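PDB 2G5D: GNA33 from Neisseria gonorrhoeae FA 1090, which probably acts as a lytic transglycosylase, cleaving the bond between N-acetylmuramic acid and N-acetylglucosamine in peptidoglycan and leaving a 1,6-anhydro end on the muramic acid. Local coordinates for residues Lys60-Phe65 against Thr88-Phe93; Met335-Gly340 against Leu366-Met371. One frame throughout, in Å; residues are numbered along the deposited sequence.

Contact 1. Residues Lys60-Phe65 against Thr88-Phe93; sequences KSLQSF and TPIHSF. Unlike the reference sequence in segment 88-93: Ile90 (reference Val).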
ATOM      1  N   LYS A  60      -6.904 -16.451 -11.683  1.00 27.03           N
ATOM      2  CA  LYS A  60      -6.068 -15.604 -10.856  1.00 27.31           C
ATOM      3  C   LYS A  60      -6.866 -14.428 -10.261  1.00 27.45           C
ATOM      4  O   LYS A  60      -6.701 -14.132  -9.072  1.00 27.74           O
ATOM      5  CB  LYS A  60      -4.791 -15.168 -11.600  1.00 26.91           C
ATOM      6  CG  LYS A  60      -3.725 -16.244 -11.562  1.00 27.69           C
ATOM      7  CD  LYS A  60      -2.451 -15.890 -12.324  1.00 26.39           C
ATOM      8  CE  LYS A  60      -1.561 -17.125 -12.536  1.00 29.39           C
ATOM      9  NZ  LYS A  60      -2.327 -18.321 -13.099  1.00 29.85           N
ATOM     10  N   SER A  61      -7.762 -13.800 -11.047  1.00 27.19           N
ATOM     11  CA  SER A  61      -8.610 -12.720 -10.516  1.00 27.24           C
ATOM     12  C   SER A  61      -9.524 -13.260  -9.438  1.00 27.14           C
ATOM     13  O   SER A  61      -9.770 -12.582  -8.434  1.00 26.61           O
ATOM     14  CB  SER A  61      -9.489 -12.065 -11.614  1.00 28.17           C
ATOM     15  OG  SER A  61      -8.707 -11.678 -12.724  1.00 24.88           O
ATOM     16  N   LEU A  62     -10.030 -14.482  -9.639  1.00 26.68           N
ATOM     17  CA  LEU A  62     -10.888 -15.126  -8.609  1.00 26.16           C
ATOM     18  C   LEU A  62     -10.130 -15.411  -7.317  1.00 26.76           C
ATOM     19  O   LEU A  62     -10.652 -15.130  -6.241  1.00 27.33           O
ATOM     20  CB  LEU A  62     -11.637 -16.365  -9.129  1.00 25.79           C
ATOM     21  CG  LEU A  62     -12.592 -17.089  -8.145  1.00 26.35           C
ATOM     22  CD1 LEU A  62     -13.727 -16.181  -7.670  1.00 27.07           C
ATOM     23  CD2 LEU A  62     -13.159 -18.343  -8.751  1.00 25.21           C
ATOM     24  N   GLN A  63      -8.912 -15.961  -7.410  1.00 27.65           N
ATOM     25  CA  GLN A  63      -8.037 -16.080  -6.231  1.00 27.97           C
ATOM     26  C   GLN A  63      -7.918 -14.742  -5.491  1.00 27.61           C
ATOM     27  O   GLN A  63      -8.094 -14.668  -4.272  1.00 27.75           O
ATOM     28  CB  GLN A  63      -6.639 -16.557  -6.631  1.00 28.24           C
ATOM     29  CG  GLN A  63      -6.564 -18.042  -6.954  1.00 29.08           C
ATOM     30  CD  GLN A  63      -5.219 -18.423  -7.492  1.00 27.08           C
ATOM     31  OE1 GLN A  63      -4.828 -17.988  -8.583  1.00 29.69           O
ATOM     32  NE2 GLN A  63      -4.502 -19.220  -6.756  1.00 24.60           N
ATOM     33  N   SER A  64      -7.625 -13.681  -6.233  1.00 28.09           N
ATOM     34  CA  SER A  64      -7.415 -12.369  -5.639  1.00 28.13           C
ATOM     35  C   SER A  64      -8.706 -11.874  -4.957  1.00 27.90           C
ATOM     36  O   SER A  64      -8.671 -11.411  -3.807  1.00 28.06           O
ATOM     37  CB  SER A  64      -6.918 -11.415  -6.725  1.00 28.74           C
ATOM     38  OG  SER A  64      -6.518 -10.167  -6.209  1.00 28.65           O
ATOM     39  N   PHE A  65      -9.852 -12.007  -5.633  1.00 28.03           N
ATOM     40  CA  PHE A  65     -11.162 -11.614  -5.033  1.00 28.24           C
ATOM     41  C   PHE A  65     -11.494 -12.365  -3.736  1.00 27.72           C
ATOM     42  O   PHE A  65     -11.978 -11.765  -2.772  1.00 27.94           O
ATOM     43  CB  PHE A  65     -12.329 -11.735  -6.043  1.00 28.63           C
ATOM     44  CG  PHE A  65     -13.639 -11.154  -5.529  1.00 28.81           C
ATOM     45  CD1 PHE A  65     -13.772  -9.790  -5.278  1.00 30.43           C
ATOM     46  CD2 PHE A  65     -14.729 -11.985  -5.282  1.00 29.82           C
ATOM     47  CE1 PHE A  65     -14.978  -9.261  -4.786  1.00 28.87           C
ATOM     48  CE2 PHE A  65     -15.952 -11.471  -4.795  1.00 26.28           C
ATOM     49  CZ  PHE A  65     -16.080 -10.108  -4.554  1.00 28.27           C
ATOM     50  N   THR A  88     -17.292 -21.087  -6.558  1.00 29.76           N
ATOM     51  CA  THR A  88     -16.801 -21.033  -7.923  1.00 28.69           C
ATOM     52  C   THR A  88     -15.407 -21.704  -8.063  1.00 29.89           C
ATOM     53  O   THR A  88     -14.482 -21.333  -7.349  1.00 29.99           O
ATOM     54  CB  THR A  88     -16.712 -19.565  -8.369  1.00 28.92           C
ATOM     55  OG1 THR A  88     -17.978 -18.928  -8.137  1.00 27.29           O
ATOM     56  CG2 THR A  88     -16.312 -19.454  -9.842  1.00 26.77           C
ATOM     57  N   PRO A  89     -15.258 -22.704  -8.977  1.00 29.82           N
ATOM     58  CA  PRO A  89     -13.947 -23.340  -9.145  1.00 29.92           C
ATOM     59  C   PRO A  89     -12.838 -22.359  -9.535  1.00 29.79           C
ATOM     60  O   PRO A  89     -13.087 -21.396 -10.272  1.00 28.55           O
ATOM     61  CB  PRO A  89     -14.180 -24.343 -10.304  1.00 29.68           C
ATOM     62  CG  PRO A  89     -15.626 -24.596 -10.286  1.00 30.13           C
ATOM     63  CD  PRO A  89     -16.260 -23.284  -9.891  1.00 29.40           C
ATOM     64  N   ILE A  90     -11.618 -22.608  -9.053  1.00 30.23           N
ATOM     65  CA  ILE A  90     -10.478 -21.787  -9.459  1.00 30.04           C
ATOM     66  C   ILE A  90     -10.020 -22.206 -10.852  1.00 31.04           C
ATOM     67  O   ILE A  90      -9.035 -22.953 -10.998  1.00 30.22           O
ATOM     68  CB  ILE A  90      -9.289 -21.830  -8.434  1.00 30.49           C
ATOM     69  CG1 ILE A  90      -9.792 -21.502  -7.023  1.00 29.53           C
ATOM     70  CG2 ILE A  90      -8.196 -20.835  -8.842  1.00 29.37           C
ATOM     71  CD1 ILE A  90     -10.041 -20.023  -6.764  1.00 32.00           C
ATOM     72  N   HIS A  91     -10.757 -21.701 -11.851  1.00 30.77           N
ATOM     73  CA  HIS A  91     -10.540 -21.952 -13.284  1.00 30.61           C
ATOM     74  C   HIS A  91     -11.140 -20.795 -14.041  1.00 30.38           C
ATOM     75  O   HIS A  91     -12.242 -20.357 -13.723  1.00 31.19           O
ATOM     76  CB  HIS A  91     -11.221 -23.238 -13.760  1.00 30.42           C
ATOM     77  CG  HIS A  91     -10.747 -23.710 -15.108  1.00 29.14           C
ATOM     78  ND1 HIS A  91     -11.116 -23.097 -16.288  1.00 27.03           N
ATOM     79  CD2 HIS A  91      -9.932 -24.736 -15.457  1.00 29.43           C
ATOM     80  CE1 HIS A  91     -10.534 -23.707 -17.300  1.00 28.68           C
ATOM     81  NE2 HIS A  91      -9.815 -24.714 -16.826  1.00 26.89           N
ATOM     82  N   SER A  92     -10.416 -20.318 -15.055  1.00 30.31           N
ATOM     83  CA  SER A  92     -10.815 -19.172 -15.859  1.00 28.84           C
ATOM     84  C   SER A  92     -12.145 -19.283 -16.581  1.00 28.79           C
ATOM     85  O   SER A  92     -12.766 -18.256 -16.851  1.00 28.96           O
ATOM     86  CB  SER A  92      -9.727 -18.861 -16.865  1.00 28.51           C
ATOM     87  OG  SER A  92      -8.552 -18.521 -16.178  1.00 28.21           O
ATOM     88  N   PHE A  93     -12.577 -20.501 -16.909  1.00 28.38           N
ATOM     89  CA  PHE A  93     -13.856 -20.686 -17.598  1.00 28.34           C
ATOM     90  C   PHE A  93     -15.017 -20.307 -16.684  1.00 28.72           C
ATOM     91  O   PHE A  93     -15.832 -19.439 -17.020  1.00 28.35           O
ATOM     92  CB  PHE A  93     -14.018 -22.117 -18.131  1.00 28.96           C
ATOM     93  CG  PHE A  93     -15.313 -22.342 -18.868  1.00 29.04           C
ATOM     94  CD1 PHE A  93     -15.489 -21.833 -20.160  1.00 28.58           C
ATOM     95  CD2 PHE A  93     -16.361 -23.035 -18.269  1.00 29.04           C
ATOM     96  CE1 PHE A  93     -16.685 -22.030 -20.859  1.00 29.90           C
ATOM     97  CE2 PHE A  93     -17.565 -23.232 -18.958  1.00 30.45           C
ATOM     98  CZ  PHE A  93     -17.719 -22.737 -20.257  1.00 31.14           C
TER
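The carbonyl oxygen of Pro89 meets Leu62 across the contact while taking a bond from its own turn: His91 N gives it a weak hydrogen bond at 2.8 Å, closing an inverse gamma turn centred on Ile90, and Leu62 CD2 packs 3.4 Å from Pro89 O. That methyl makes three of the four closest residue contacts. In Leu62, chi1 of -178° sets CG anti to the backbone N, and from there CD2 also comes to 3.5 Å from Thr88 CG2 and 4.1 Å from Ile90 CD1. The threonine turns its polar branch elsewhere: Thr88 OG1 donates to Gln84 O, leaving the methyl for the leucine. Gln63 supplies aliphatic rather than polar contact, its CG standing 3.7 Å from Ile90 CG2, and the two side chains run at about a right angle to each other. The evidence therefore describes apolar packing, with 229 Å² buried in all. His91, which ends the turn, is also the N-cap of helix 92-102; its ND1 accepts from Phe93 N at 3.0 Å, nearly straight at 172°, with the donor in the plane of the ring. Thr88 O accepts a hydrogen bond from Arg66 NH2, a polar tie to helix 58-72. The contact thus joins helix 58-72 to the linker between helices 79-86 and 92-102. Ala85 and Phe98 from those two helices also pack on Leu62, and the disulfide Cys69-Cys82 fastens helix 58-72 to helix 79-86.

Contact 2. Residues Met335-Gly340 against Leu366-Met371; sequences MGEYAG and LNRLIM
Tyr338 O and Met371 N form one of two backbone bonds that pair these segments, 3.0 Å long, with the nitrogen 52° out of the carbonyl plane. The same oxygen probably accepts a second hydrogen bond, from Ser64 OG. The other backbone bond runs from Gly340 N to Met371 O, 2.9 Å. Together they flank Ala339, which bridges to Met371 as in parallel strands, and Ala339 CA adds a C-H contact of 3.2 Å to Met371 O. Ile370 CD1 packs 3.7 Å from Gly340 N. Before the strand, Tyr338 N closes a type II turn by bonding to Met335 O. Further backbone hydrogen bonds join Glu337 and Ala339 to Phe388 and Arg368 to Val355, while Leu369 N donates to Gln56 OE1. The charged pair is looser: Arg368 NH1 lies 3.1 Å from Glu337 OE2 in a salt bridge whose hydrogen bond is weak, with an N-H...O angle of 120°, and Tyr387 OH is the stronger partner of that nitrogen. Leu366 CD2 lies 3.7 Å above the guanidinium plane of Arg368, over its centre. Leu369 O, beside the edge of the Tyr338 ring, probably accepts from Ser61 OG. The contact belongs to the 3D domain, of the double-psi beta-barrel clan. Strand 339-342 lies between 365-375, its parallel partner, and antiparallel 384-391; 352-358 pairs with 365-375, and helix 58-72 packs on Tyr338 and Met371.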
ATOM      1  N   MET A 335      -2.208 -10.109  -3.606  1.00 30.43           N
ATOM      2  CA  MET A 335      -1.692 -11.069  -4.550  1.00 29.80           C
ATOM      3  C   MET A 335      -0.978 -10.315  -5.653  1.00 30.49           C
ATOM      4  O   MET A 335      -1.574  -9.455  -6.310  1.00 30.50           O
ATOM      5  CB  MET A 335      -2.841 -11.888  -5.134  1.00 29.96           C
ATOM      6  CG  MET A 335      -2.439 -13.008  -6.060  1.00 29.96           C
ATOM      7  SD  MET A 335      -3.904 -13.734  -6.806  1.00 30.60           S
ATOM      8  CE  MET A 335      -3.205 -14.629  -8.176  1.00 30.64           C
ATOM      9  N   GLY A 336       0.289 -10.650  -5.854  1.00 29.29           N
ATOM     10  CA  GLY A 336       1.109 -10.047  -6.914  1.00 29.28           C
ATOM     11  C   GLY A 336       0.448 -10.076  -8.277  1.00 29.22           C
ATOM     12  O   GLY A 336      -0.043 -11.137  -8.719  1.00 27.26           O
ATOM     13  N   GLU A 337       0.405  -8.892  -8.909  1.00 30.37           N
ATOM     14  CA  GLU A 337      -0.127  -8.695 -10.269  1.00 31.09           C
ATOM     15  C   GLU A 337      -1.645  -8.663 -10.432  1.00 31.98           C
ATOM     16  O   GLU A 337      -2.126  -8.409 -11.550  1.00 31.58           O
ATOM     17  CB  GLU A 337       0.433  -9.729 -11.235  1.00 31.64           C
ATOM     18  CG  GLU A 337       1.849  -9.484 -11.624  1.00 32.98           C
ATOM     19  CD  GLU A 337       2.374 -10.578 -12.517  1.00 34.93           C
ATOM     20  OE1 GLU A 337       3.243 -11.320 -12.069  1.00 35.45           O
ATOM     21  OE2 GLU A 337       1.913 -10.708 -13.667  1.00 39.43           O
ATOM     22  N   TYR A 338      -2.364  -8.894  -9.326  1.00 31.58           N
ATOM     23  CA  TYR A 338      -3.820  -9.034  -9.283  1.00 31.14           C
ATOM     24  C   TYR A 338      -4.451  -8.195  -8.171  1.00 30.23           C
ATOM     25  O   TYR A 338      -5.586  -8.423  -7.760  1.00 29.80           O
ATOM     26  CB  TYR A 338      -4.230 -10.523  -9.214  1.00 31.58           C
ATOM     27  CG  TYR A 338      -4.029 -11.155 -10.568  1.00 31.48           C
ATOM     28  CD1 TYR A 338      -2.831 -11.801 -10.901  1.00 30.08           C
ATOM     29  CD2 TYR A 338      -5.016 -11.033 -11.546  1.00 32.14           C
ATOM     30  CE1 TYR A 338      -2.634 -12.305 -12.203  1.00 31.64           C
ATOM     31  CE2 TYR A 338      -4.833 -11.537 -12.826  1.00 30.95           C
ATOM     32  CZ  TYR A 338      -3.660 -12.160 -13.154  1.00 30.61           C
ATOM     33  OH  TYR A 338      -3.548 -12.639 -14.440  1.00 33.09           O
ATOM     34  N   ALA A 339      -3.692  -7.213  -7.702  1.00 30.14           N
ATOM     35  CA  ALA A 339      -4.177  -6.256  -6.712  1.00 30.68           C
ATOM     36  C   ALA A 339      -3.637  -4.867  -7.013  1.00 30.62           C
ATOM     37  O   ALA A 339      -2.604  -4.704  -7.676  1.00 30.63           O
ATOM     38  CB  ALA A 339      -3.802  -6.686  -5.280  1.00 29.91           C
ATOM     39  N   GLY A 340      -4.366  -3.861  -6.568  1.00 30.79           N
ATOM     40  CA  GLY A 340      -3.915  -2.493  -6.738  1.00 31.32           C
ATOM     41  C   GLY A 340      -4.386  -1.555  -5.663  1.00 31.45           C
ATOM     42  O   GLY A 340      -5.311  -1.881  -4.912  1.00 32.40           O
ATOM     43  N   LEU A 366      -1.172  -4.110 -21.410  1.00 32.80           N
ATOM     44  CA  LEU A 366      -1.272  -4.756 -20.116  1.00 32.67           C
ATOM     45  C   LEU A 366      -2.720  -4.571 -19.655  1.00 31.30           C
ATOM     46  O   LEU A 366      -3.046  -3.525 -19.139  1.00 30.36           O
ATOM     47  CB  LEU A 366      -0.326  -4.083 -19.113  1.00 32.04           C
ATOM     48  CG  LEU A 366       0.279  -4.840 -17.927  1.00 33.69           C
ATOM     49  CD1 LEU A 366       0.022  -4.070 -16.638  1.00 30.20           C
ATOM     50  CD2 LEU A 366      -0.168  -6.302 -17.803  1.00 35.30           C
ATOM     51  N   ASN A 367      -3.564  -5.576 -19.899  1.00 31.93           N
ATOM     52  CA  ASN A 367      -5.015  -5.536 -19.569  1.00 32.31           C
ATOM     53  C   ASN A 367      -5.349  -6.629 -18.561  1.00 32.43           C
ATOM     54  O   ASN A 367      -5.152  -7.827 -18.821  1.00 32.70           O
ATOM     55  CB  ASN A 367      -5.912  -5.694 -20.825  1.00 31.85           C
ATOM     56  CG  ASN A 367      -5.582  -4.701 -21.947  1.00 32.13           C
ATOM     57  OD1 ASN A 367      -5.386  -3.521 -21.721  1.00 31.57           O
ATOM     58  ND2 ASN A 367      -5.545  -5.196 -23.168  1.00 31.06           N
ATOM     59  N   ARG A 368      -5.841  -6.227 -17.392  1.00 32.75           N
ATOM     60  CA  ARG A 368      -5.904  -7.112 -16.256  1.00 31.29           C
ATOM     61  C   ARG A 368      -7.123  -6.834 -15.404  1.00 29.89           C
ATOM     62  O   ARG A 368      -7.384  -5.689 -15.078  1.00 29.89           O
ATOM     63  CB  ARG A 368      -4.645  -6.907 -15.379  1.00 32.70           C
ATOM     64  CG  ARG A 368      -3.333  -7.432 -15.982  1.00 34.89           C
ATOM     65  CD  ARG A 368      -3.017  -8.818 -15.432  1.00 34.46           C
ATOM     66  NE  ARG A 368      -2.036  -9.502 -16.266  1.00 36.50           N
ATOM     67  CZ  ARG A 368      -0.716  -9.504 -16.069  1.00 39.47           C
ATOM     68  NH1 ARG A 368      -0.156  -8.847 -15.042  1.00 37.87           N
ATOM     69  NH2 ARG A 368       0.061 -10.173 -16.931  1.00 39.26           N
ATOM     70  N   LEU A 369      -7.862  -7.875 -15.040  1.00 28.37           N
ATOM     71  CA  LEU A 369      -8.842  -7.735 -13.960  1.00 27.68           C
ATOM     72  C   LEU A 369      -8.152  -7.927 -12.625  1.00 27.93           C
ATOM     73  O   LEU A 369      -7.915  -9.068 -12.193  1.00 28.11           O
ATOM     74  CB  LEU A 369     -10.017  -8.715 -14.091  1.00 27.34           C
ATOM     75  CG  LEU A 369     -11.120  -8.496 -13.044  1.00 26.98           C
ATOM     76  CD1 LEU A 369     -11.711  -7.102 -13.200  1.00 24.51           C
ATOM     77  CD2 LEU A 369     -12.189  -9.564 -13.224  1.00 23.26           C
ATOM     78  N   ILE A 370      -7.848  -6.802 -11.968  1.00 28.43           N
ATOM     79  CA  ILE A 370      -7.266  -6.786 -10.610  1.00 27.27           C
ATOM     80  C   ILE A 370      -8.324  -6.515  -9.551  1.00 26.66           C
ATOM     81  O   ILE A 370      -9.450  -6.262  -9.882  1.00 26.11           O
ATOM     82  CB  ILE A 370      -6.099  -5.773 -10.519  1.00 27.82           C
ATOM     83  CG1 ILE A 370      -6.606  -4.327 -10.551  1.00 27.37           C
ATOM     84  CG2 ILE A 370      -5.069  -6.070 -11.670  1.00 25.78           C
ATOM     85  CD1 ILE A 370      -5.665  -3.297  -9.987  1.00 28.35           C
ATOM     86  N   MET A 371      -7.946  -6.612  -8.280  1.00 26.08           N
ATOM     87  CA  MET A 371      -8.801  -6.236  -7.164  1.00 26.82           C
ATOM     88  C   MET A 371      -8.255  -4.988  -6.481  1.00 27.39           C
ATOM     89  O   MET A 371      -7.066  -4.892  -6.191  1.00 26.52           O
ATOM     90  CB  MET A 371      -8.949  -7.400  -6.178  1.00 25.16           C
ATOM     91  CG  MET A 371      -9.395  -8.723  -6.847  1.00 25.59           C
ATOM     92  SD  MET A 371     -11.078  -8.689  -7.509  1.00 27.95           S
ATOM     93  CE  MET A 371     -10.703  -9.310  -9.146  1.00 26.15           C
TER

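Helix 58-72 is common ground for the two contacts, whose centres are 12 Å apart. In contact 1 it presents Leu62 and Gln63 to the turn at 88-93, while Ser61 and Ser64 reach the two segments of contact 2. Ser64 OG lies 2.5 Å from Tyr338 O and Ser61 OG 2.8 Å from Leu369 O, both probable hydrogen bonds, one to each segment of contact 2. Met371 touches both serines, its CG 3.3 Å from Ser64 OG and its CE 3.5 Å from Ser61 O. The helix thus packs between the surface turn and the barrel strands. Contact 2 is buried and contact 1 only partly; their centres lie about 14 and 23 Å from the centre of the chain.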